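Side-chain contacts in malate oxidoreductase (Thermotoga maritima, PDB 1VL6), which is thought, as an NAD-dependent malic enzyme, to catalyse the oxidative decarboxylation of malate to pyruvate with reduction of NAD: residues 118-121 with 122-125; 20-24 with 25-29; 102-105 with 106-110. One frame throughout, in Å; residues are numbered along the deposited sequence.

Contact 1. Residues 118-121 with 122-125; sequences ESEE and EKII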
loop_
_atom_site.group_PDB
_atom_site.type_symbol
_atom_site.label_atom_id
_atom_site.label_comp_id
_atom_site.label_asym_id
_atom_site.label_seq_id
_atom_site.Cartn_x
_atom_site.Cartn_y
_atom_site.Cartn_z
ATOM N N GLU A 118 20.424 21.915 11.265
ATOM C CA GLU A 118 21.710 22.148 11.883
ATOM C C GLU A 118 22.721 21.917 10.809
ATOM O O GLU A 118 22.631 20.949 10.067
ATOM C CB GLU A 118 21.938 21.186 13.061
ATOM C CG GLU A 118 23.355 21.203 13.657
ATOM C CD GLU A 118 23.728 22.552 14.222
ATOM O OE1 GLU A 118 23.134 22.932 15.252
ATOM O OE2 GLU A 118 24.596 23.244 13.625
ATOM N N SER A 119 23.688 22.804 10.708
ATOM C CA SER A 119 24.620 22.682 9.639
ATOM C C SER A 119 26.120 22.710 10.031
ATOM O O SER A 119 26.968 22.464 9.160
ATOM C CB SER A 119 24.245 23.701 8.574
ATOM O OG SER A 119 24.650 24.970 9.012
ATOM N N GLU A 120 26.455 22.931 11.314
ATOM C CA GLU A 120 27.851 22.723 11.769
ATOM C C GLU A 120 28.175 21.245 11.653
ATOM O O GLU A 120 27.363 20.403 12.030
ATOM C CB GLU A 120 28.062 23.147 13.206
ATOM C CG GLU A 120 28.409 24.611 13.361
ATOM C CD GLU A 120 28.036 25.115 14.740
ATOM O OE1 GLU A 120 28.836 24.926 15.676
ATOM O OE2 GLU A 120 26.923 25.666 14.890
ATOM N N GLU A 121 29.349 20.931 11.126
ATOM C CA GLU A 121 29.677 19.531 10.831
ATOM C C GLU A 121 29.692 18.625 12.089
ATOM O O GLU A 121 29.104 17.557 12.063
ATOM C CB GLU A 121 30.954 19.404 9.971
ATOM C CG GLU A 121 32.213 19.886 10.676
ATOM C CD GLU A 121 33.396 20.077 9.746
ATOM O OE1 GLU A 121 33.452 21.075 8.995
ATOM O OE2 GLU A 121 34.290 19.225 9.785
ATOM N N GLU A 122 30.311 19.044 13.186
ATOM C CA GLU A 122 30.398 18.144 14.346
ATOM C C GLU A 122 29.010 17.846 14.865
ATOM O O GLU A 122 28.729 16.742 15.306
ATOM C CB GLU A 122 31.253 18.687 15.496
ATOM C CG GLU A 122 32.699 19.031 15.158
ATOM C CD GLU A 122 33.540 17.838 14.711
ATOM O OE1 GLU A 122 33.394 16.687 15.207
ATOM O OE2 GLU A 122 34.384 18.080 13.829
ATOM N N LYS A 123 28.135 18.839 14.795
ATOM C CA LYS A 123 26.779 18.669 15.260
ATOM C C LYS A 123 25.964 17.720 14.398
ATOM O O LYS A 123 25.293 16.814 14.934
ATOM C CB LYS A 123 26.145 20.031 15.409
ATOM C CG LYS A 123 26.822 20.779 16.567
ATOM C CD LYS A 123 26.112 22.045 16.945
ATOM C CE LYS A 123 27.002 22.904 17.841
ATOM N NZ LYS A 123 26.343 24.178 18.200
ATOM N N ILE A 124 26.081 17.861 13.073
ATOM C CA ILE A 124 25.458 16.909 12.152
ATOM C C ILE A 124 25.961 15.504 12.516
ATOM O O ILE A 124 25.179 14.553 12.651
ATOM C CB ILE A 124 25.837 17.235 10.650
ATOM C CG1 ILE A 124 25.095 18.445 10.123
ATOM C CG2 ILE A 124 25.588 16.029 9.690
ATOM C CD1 ILE A 124 25.802 19.100 9.016
ATOM N N ILE A 125 27.274 15.372 12.679
ATOM C CA ILE A 125 27.860 14.045 12.956
ATOM C C ILE A 125 27.199 13.414 14.194
ATOM O O ILE A 125 26.741 12.266 14.162
ATOM C CB ILE A 125 29.395 14.133 13.146
ATOM C CG1 ILE A 125 30.053 14.425 11.821
ATOM C CG2 ILE A 125 29.965 12.826 13.671
ATOM C CD1 ILE A 125 31.498 14.734 11.940
#
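The carboxylate of Glu118 turns one face to the side chain of Lys123. Lys123 CB and CD both lie over that face, and Lys123 CD is 3.7 Å from Glu118 CD. The two side chains cross at a slant, joining the loop after strand 110-115 to helix 121-130. The second flat group, the carboxylate of Glu120, meets the same lysine farther out. Lys123 CE and NZ approach it obliquely, and the side chains run alongside each other. Lys123 NZ is 3.6 Å from Glu120 OE1, a long salt bridge. Glu118 is folded back at CG (chi2 61°), which turns OE2 toward the following backbone. Glu118 OE2 accepts Glu120 N at 3.0 Å through its anti lone pair, and Ser119 N adds a weak bond. Glu120 is the N-cap of helix 121-130. Glu120 O takes the first-turn bond from Ile124 N at 3.0 Å, and Glu121 O takes one from Ile125 N at 2.9 Å. Glu121 and Glu122 instead make salt bridges with Arg150 and Arg154 on helix 147-158. Replacing Glu118 by alanine removes OE2, and Glu120 N would probably lose its carboxylate acceptor, as would Ser119 N its weak one. Glu118 OE1 stays 4.5 Å from Lys123 NZ, too far for a salt bridge. The lysine charge is therefore probably shared loosely between two carboxylates, while the backbone bonds define the start of the helix.

Contact 2. Residues 20-24 with 25-29; sequences RFLKG and KIRTA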
loop_
_atom_site.group_PDB
_atom_site.type_symbol
_atom_site.label_atom_id
_atom_site.label_comp_id
_atom_site.label_asym_id
_atom_site.label_seq_id
_atom_site.Cartn_x
_atom_site.Cartn_y
_atom_site.Cartn_z
ATOM N N ARG A 20 1.144 19.122 -4.857
ATOM C CA ARG A 20 0.065 19.608 -4.079
ATOM C C ARG A 20 -1.045 18.614 -3.996
ATOM O O ARG A 20 -1.543 18.388 -2.921
ATOM C CB ARG A 20 -0.448 20.892 -4.668
ATOM C CG ARG A 20 -1.485 21.525 -3.822
ATOM C CD ARG A 20 -1.763 22.948 -4.201
ATOM N NE ARG A 20 -2.975 23.003 -4.976
ATOM C CZ ARG A 20 -4.188 22.757 -4.475
ATOM N NH1 ARG A 20 -4.332 22.414 -3.196
ATOM N NH2 ARG A 20 -5.270 22.847 -5.252
ATOM N N PHE A 21 -1.444 18.033 -5.128
ATOM C CA PHE A 21 -2.460 16.981 -5.154
ATOM C C PHE A 21 -2.040 15.740 -4.338
ATOM O O PHE A 21 -2.858 15.159 -3.653
ATOM C CB PHE A 21 -2.734 16.562 -6.594
ATOM C CG PHE A 21 -3.629 15.368 -6.711
ATOM C CD1 PHE A 21 -3.108 14.089 -6.614
ATOM C CD2 PHE A 21 -4.981 15.528 -6.880
ATOM C CE1 PHE A 21 -3.932 13.019 -6.684
ATOM C CE2 PHE A 21 -5.801 14.461 -6.932
ATOM C CZ PHE A 21 -5.292 13.204 -6.840
ATOM N N LEU A 22 -0.789 15.307 -4.425
ATOM C CA LEU A 22 -0.378 14.124 -3.679
ATOM C C LEU A 22 -0.191 14.415 -2.179
ATOM O O LEU A 22 -0.176 13.503 -1.356
ATOM C CB LEU A 22 0.922 13.575 -4.244
ATOM C CG LEU A 22 0.772 12.926 -5.611
ATOM C CD1 LEU A 22 2.120 12.760 -6.255
ATOM C CD2 LEU A 22 0.064 11.596 -5.506
ATOM N N LYS A 23 -0.022 15.695 -1.847
ATOM C CA LYS A 23 0.349 16.135 -0.506
ATOM C C LYS A 23 1.441 15.218 0.000
ATOM O O LYS A 23 1.313 14.636 1.047
ATOM C CB LYS A 23 -0.863 16.180 0.462
ATOM C CG LYS A 23 -2.070 17.129 0.076
ATOM C CD LYS A 23 -1.998 18.539 0.735
ATOM N N GLY A 24 2.521 15.085 -0.757
ATOM C CA GLY A 24 3.681 14.263 -0.330
ATOM C C GLY A 24 3.809 12.936 -1.074
ATOM O O GLY A 24 2.845 12.370 -1.544
ATOM N N LYS A 25 5.025 12.444 -1.197
ATOM C CA LYS A 25 5.313 11.270 -2.010
ATOM C C LYS A 25 5.530 10.039 -1.121
ATOM O O LYS A 25 5.698 8.897 -1.625
ATOM C CB LYS A 25 6.551 11.596 -2.852
ATOM C CG LYS A 25 6.386 12.881 -3.647
ATOM C CD LYS A 25 7.616 13.242 -4.433
ATOM C CE LYS A 25 8.348 14.369 -3.822
ATOM N NZ LYS A 25 9.514 14.730 -4.632
ATOM N N ILE A 26 5.495 10.304 0.198
ATOM C CA ILE A 26 5.727 9.332 1.278
ATOM C C ILE A 26 4.425 8.913 1.984
ATOM O O ILE A 26 3.720 9.746 2.621
ATOM C CB ILE A 26 6.693 9.960 2.344
ATOM C CG1 ILE A 26 7.939 10.492 1.638
ATOM C CG2 ILE A 26 7.067 8.932 3.554
ATOM C CD1 ILE A 26 9.184 10.225 2.370
ATOM N N ARG A 27 4.096 7.625 1.869
ATOM C CA ARG A 27 2.982 7.037 2.631
ATOM C C ARG A 27 3.622 6.149 3.709
ATOM O O ARG A 27 4.761 5.678 3.522
ATOM C CB ARG A 27 2.102 6.145 1.723
ATOM C CG ARG A 27 1.650 6.770 0.370
ATOM C CD ARG A 27 0.193 7.372 0.366
ATOM N NE ARG A 27 0.025 8.483 -0.581
ATOM C CZ ARG A 27 0.678 9.667 -0.506
ATOM N NH1 ARG A 27 1.549 9.911 0.464
ATOM N NH2 ARG A 27 0.473 10.608 -1.419
ATOM N N THR A 28 2.935 5.923 4.833
ATOM C CA THR A 28 3.145 4.690 5.580
ATOM C C THR A 28 1.965 3.773 5.271
ATOM O O THR A 28 1.034 4.168 4.598
ATOM C CB THR A 28 3.407 4.893 7.140
ATOM O OG1 THR A 28 2.301 5.518 7.804
ATOM C CG2 THR A 28 4.584 5.824 7.397
ATOM N N ALA A 29 2.074 2.527 5.711
ATOM C CA ALA A 29 1.063 1.501 5.471
ATOM C C ALA A 29 1.153 0.342 6.522
ATOM O O ALA A 29 2.258 0.017 7.011
ATOM C CB ALA A 29 1.225 0.999 4.095
#
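Arg27 reaches back to the backbone of Leu22 and Gly24 across a helix-turn-strand connection. Helix 15-22 ends here, and the short strand 27-29 follows. That strand pairs in antiparallel fashion with a strand of the second subunit, so the turn leads directly into a subunit interface. Arg27 NH2 serves two carbonyl oxygens. Arg27 NH2 donates to Gly24 O at 3.0 Å. It also gives a weak, bent bond to Leu22 O, likewise 3.0 Å from Arg27 NH2. The last helical residue and the turn are thus tied to the same guanidinium nitrogen. A bend at Arg27 CG (chi2 -98°) brings the guanidinium group back to the turn, with its edge toward Gly24 O. Arg27 NE has another acceptor, Pro31 O of the third subunit.

Lys23 leaves the helix with positive phi, and its carbonyl O accepts Trp69 NE1 of the second subunit. Gly24 follows with backbone angles that call for glycine, because a CB would be jammed against the preceding carbonyl O. Lys25 NZ bonds to Leu43 O of the second subunit and to Pro94 O, while Lys25 N donates to Glu97 OE1 on helix 89-107. These buried polar groups are met largely by backbone oxygens. At Gly24 the donor Arg27 NH2 is tilted 26° from the carbonyl plane, and Gly24 O lies 23° out of the guanidinium plane.

Contact 3. Residues 102-105 with 106-110; sequences LFKA and FADID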
loop_
_atom_site.group_PDB
_atom_site.type_symbol
_atom_site.label_atom_id
_atom_site.label_comp_id
_atom_site.label_asym_id
_atom_site.label_seq_id
_atom_site.Cartn_x
_atom_site.Cartn_y
_atom_site.Cartn_z
ATOM N N LEU A 102 12.317 7.080 -4.849
ATOM C CA LEU A 102 13.254 6.282 -5.664
ATOM C C LEU A 102 13.771 5.002 -4.946
ATOM O O LEU A 102 13.837 3.919 -5.563
ATOM C CB LEU A 102 14.446 7.150 -6.078
ATOM C CG LEU A 102 14.079 8.271 -7.047
ATOM C CD1 LEU A 102 15.270 9.121 -7.462
ATOM C CD2 LEU A 102 13.471 7.662 -8.272
ATOM N N PHE A 103 14.142 5.161 -3.665
ATOM C CA PHE A 103 14.624 4.077 -2.863
ATOM C C PHE A 103 13.597 2.970 -2.827
ATOM O O PHE A 103 13.960 1.799 -2.997
ATOM C CB PHE A 103 14.989 4.526 -1.426
ATOM C CG PHE A 103 16.431 4.876 -1.253
ATOM C CD1 PHE A 103 17.412 3.909 -1.428
ATOM C CD2 PHE A 103 16.813 6.161 -0.940
ATOM C CE1 PHE A 103 18.759 4.229 -1.303
ATOM C CE2 PHE A 103 18.154 6.486 -0.842
ATOM C CZ PHE A 103 19.128 5.519 -1.026
ATOM N N LYS A 104 12.331 3.323 -2.637
ATOM C CA LYS A 104 11.265 2.333 -2.612
ATOM C C LYS A 104 11.027 1.715 -3.991
ATOM O O LYS A 104 10.784 0.526 -4.127
ATOM C CB LYS A 104 9.954 2.971 -2.152
ATOM C CG LYS A 104 8.827 1.935 -1.859
ATOM C CD LYS A 104 9.258 0.971 -0.724
ATOM C CE LYS A 104 8.111 0.231 -0.089
ATOM N NZ LYS A 104 8.598 -1.002 0.542
ATOM N N ALA A 105 11.071 2.538 -5.018
ATOM C CA ALA A 105 10.710 2.084 -6.334
ATOM C C ALA A 105 11.793 1.198 -6.936
ATOM O O ALA A 105 11.498 0.177 -7.574
ATOM C CB ALA A 105 10.437 3.253 -7.228
ATOM N N PHE A 106 13.051 1.550 -6.735
ATOM C CA PHE A 106 14.099 0.782 -7.393
ATOM C C PHE A 106 14.735 -0.294 -6.527
ATOM O O PHE A 106 15.369 -1.173 -7.040
ATOM C CB PHE A 106 15.149 1.708 -7.984
ATOM C CG PHE A 106 14.661 2.481 -9.186
ATOM C CD1 PHE A 106 14.038 3.694 -9.028
ATOM C CD2 PHE A 106 14.817 1.975 -10.467
ATOM C CE1 PHE A 106 13.576 4.400 -10.133
ATOM C CE2 PHE A 106 14.367 2.672 -11.570
ATOM C CZ PHE A 106 13.741 3.893 -11.400
ATOM N N ALA A 107 14.544 -0.243 -5.217
ATOM C CA ALA A 107 15.194 -1.211 -4.319
ATOM C C ALA A 107 14.275 -1.791 -3.286
ATOM O O ALA A 107 14.689 -2.701 -2.605
ATOM C CB ALA A 107 16.398 -0.566 -3.614
ATOM N N ASP A 108 13.049 -1.272 -3.202
ATOM C CA ASP A 108 12.023 -1.663 -2.232
ATOM C C ASP A 108 12.478 -1.338 -0.822
ATOM O O ASP A 108 12.083 -1.972 0.158
ATOM C CB ASP A 108 11.570 -3.113 -2.432
ATOM C CG ASP A 108 10.267 -3.437 -1.680
ATOM O OD1 ASP A 108 9.468 -2.513 -1.412
ATOM O OD2 ASP A 108 9.951 -4.583 -1.283
ATOM N N ILE A 109 13.298 -0.305 -0.718
ATOM C CA ILE A 109 13.818 0.124 0.585
ATOM C C ILE A 109 12.881 1.154 1.154
ATOM O O ILE A 109 12.420 2.043 0.434
ATOM C CB ILE A 109 15.214 0.709 0.432
ATOM C CG1 ILE A 109 16.203 -0.423 0.238
ATOM C CG2 ILE A 109 15.600 1.552 1.623
ATOM C CD1 ILE A 109 17.590 0.092 0.019
ATOM N N ASP A 110 12.595 1.024 2.445
ATOM C CA ASP A 110 11.760 1.970 3.130
ATOM C C ASP A 110 12.649 3.121 3.582
ATOM O O ASP A 110 13.338 3.046 4.591
ATOM C CB ASP A 110 11.097 1.284 4.315
ATOM C CG ASP A 110 10.030 0.302 3.907
ATOM O OD1 ASP A 110 9.413 0.418 2.820
ATOM O OD2 ASP A 110 9.714 -0.625 4.643
#
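Lys104 reaches Asp108 and Asp110 at the end of the helix of a beta-alpha-beta unit, formed by strand 71-76, helix 89-107 and strand 110-115. Lys104 CB lies 3.7 Å from Ile109 O. The chain bends at CG (chi2 61°) and carries Lys104 CD past Ile109 O at 3.5 Å. Lys104 CE lies near both carboxylates, 3.2 Å from Asp110 OD1. At the tip, Lys104 NZ forms salt bridges with Asp108 OD1 at 2.6 Å and Asp110 OD1 at 2.8 Å. The lysine thus ties the helix to the strand that follows. Asp110 OD1 also accepts Thr28 OG1 of the second subunit, and Glu33 of the fourth subunit lies near this charged group.

Asp108 takes positive phi where the chain leaves the helix. Phe103 O accepts both Ala107 N and Ile109 N, from opposite faces of its carbonyl plane. Elsewhere on the helix Leu102 CD2 packs on Phe106 CE1 at 3.8 Å, and Leu102 O lies at the edge of that ring, in its plane. Lys104 NZ meets Asp110 OD1 on the syn side, 28° out of that carboxylate plane, and Asp108 OD1 from 35° above its own.

Along the chain the order is contacts 2, 3, 1. Contact 2 links helix 15-22 to strand 27-29. Contact 3 closes helix 89-107 and enters strand 110-115, an outer strand of the four-stranded parallel sheet within this chain. Contact 1 follows that strand and opens helix 121-130. Contacts 3 and 1 stand at the two ends of strand 110-115, with centres about 27 Å apart. Contacts 2 and 3 are closer: centres about 15 Å, nearest atoms about 7 Å apart. Both belong to tetramer interfaces with the second and fourth subunits, and Thr28 of contact 2 bonds to Asp110 of the second subunit. Contact 1, about 29 Å from contact 2 between centres, touches the second subunit through Glu118.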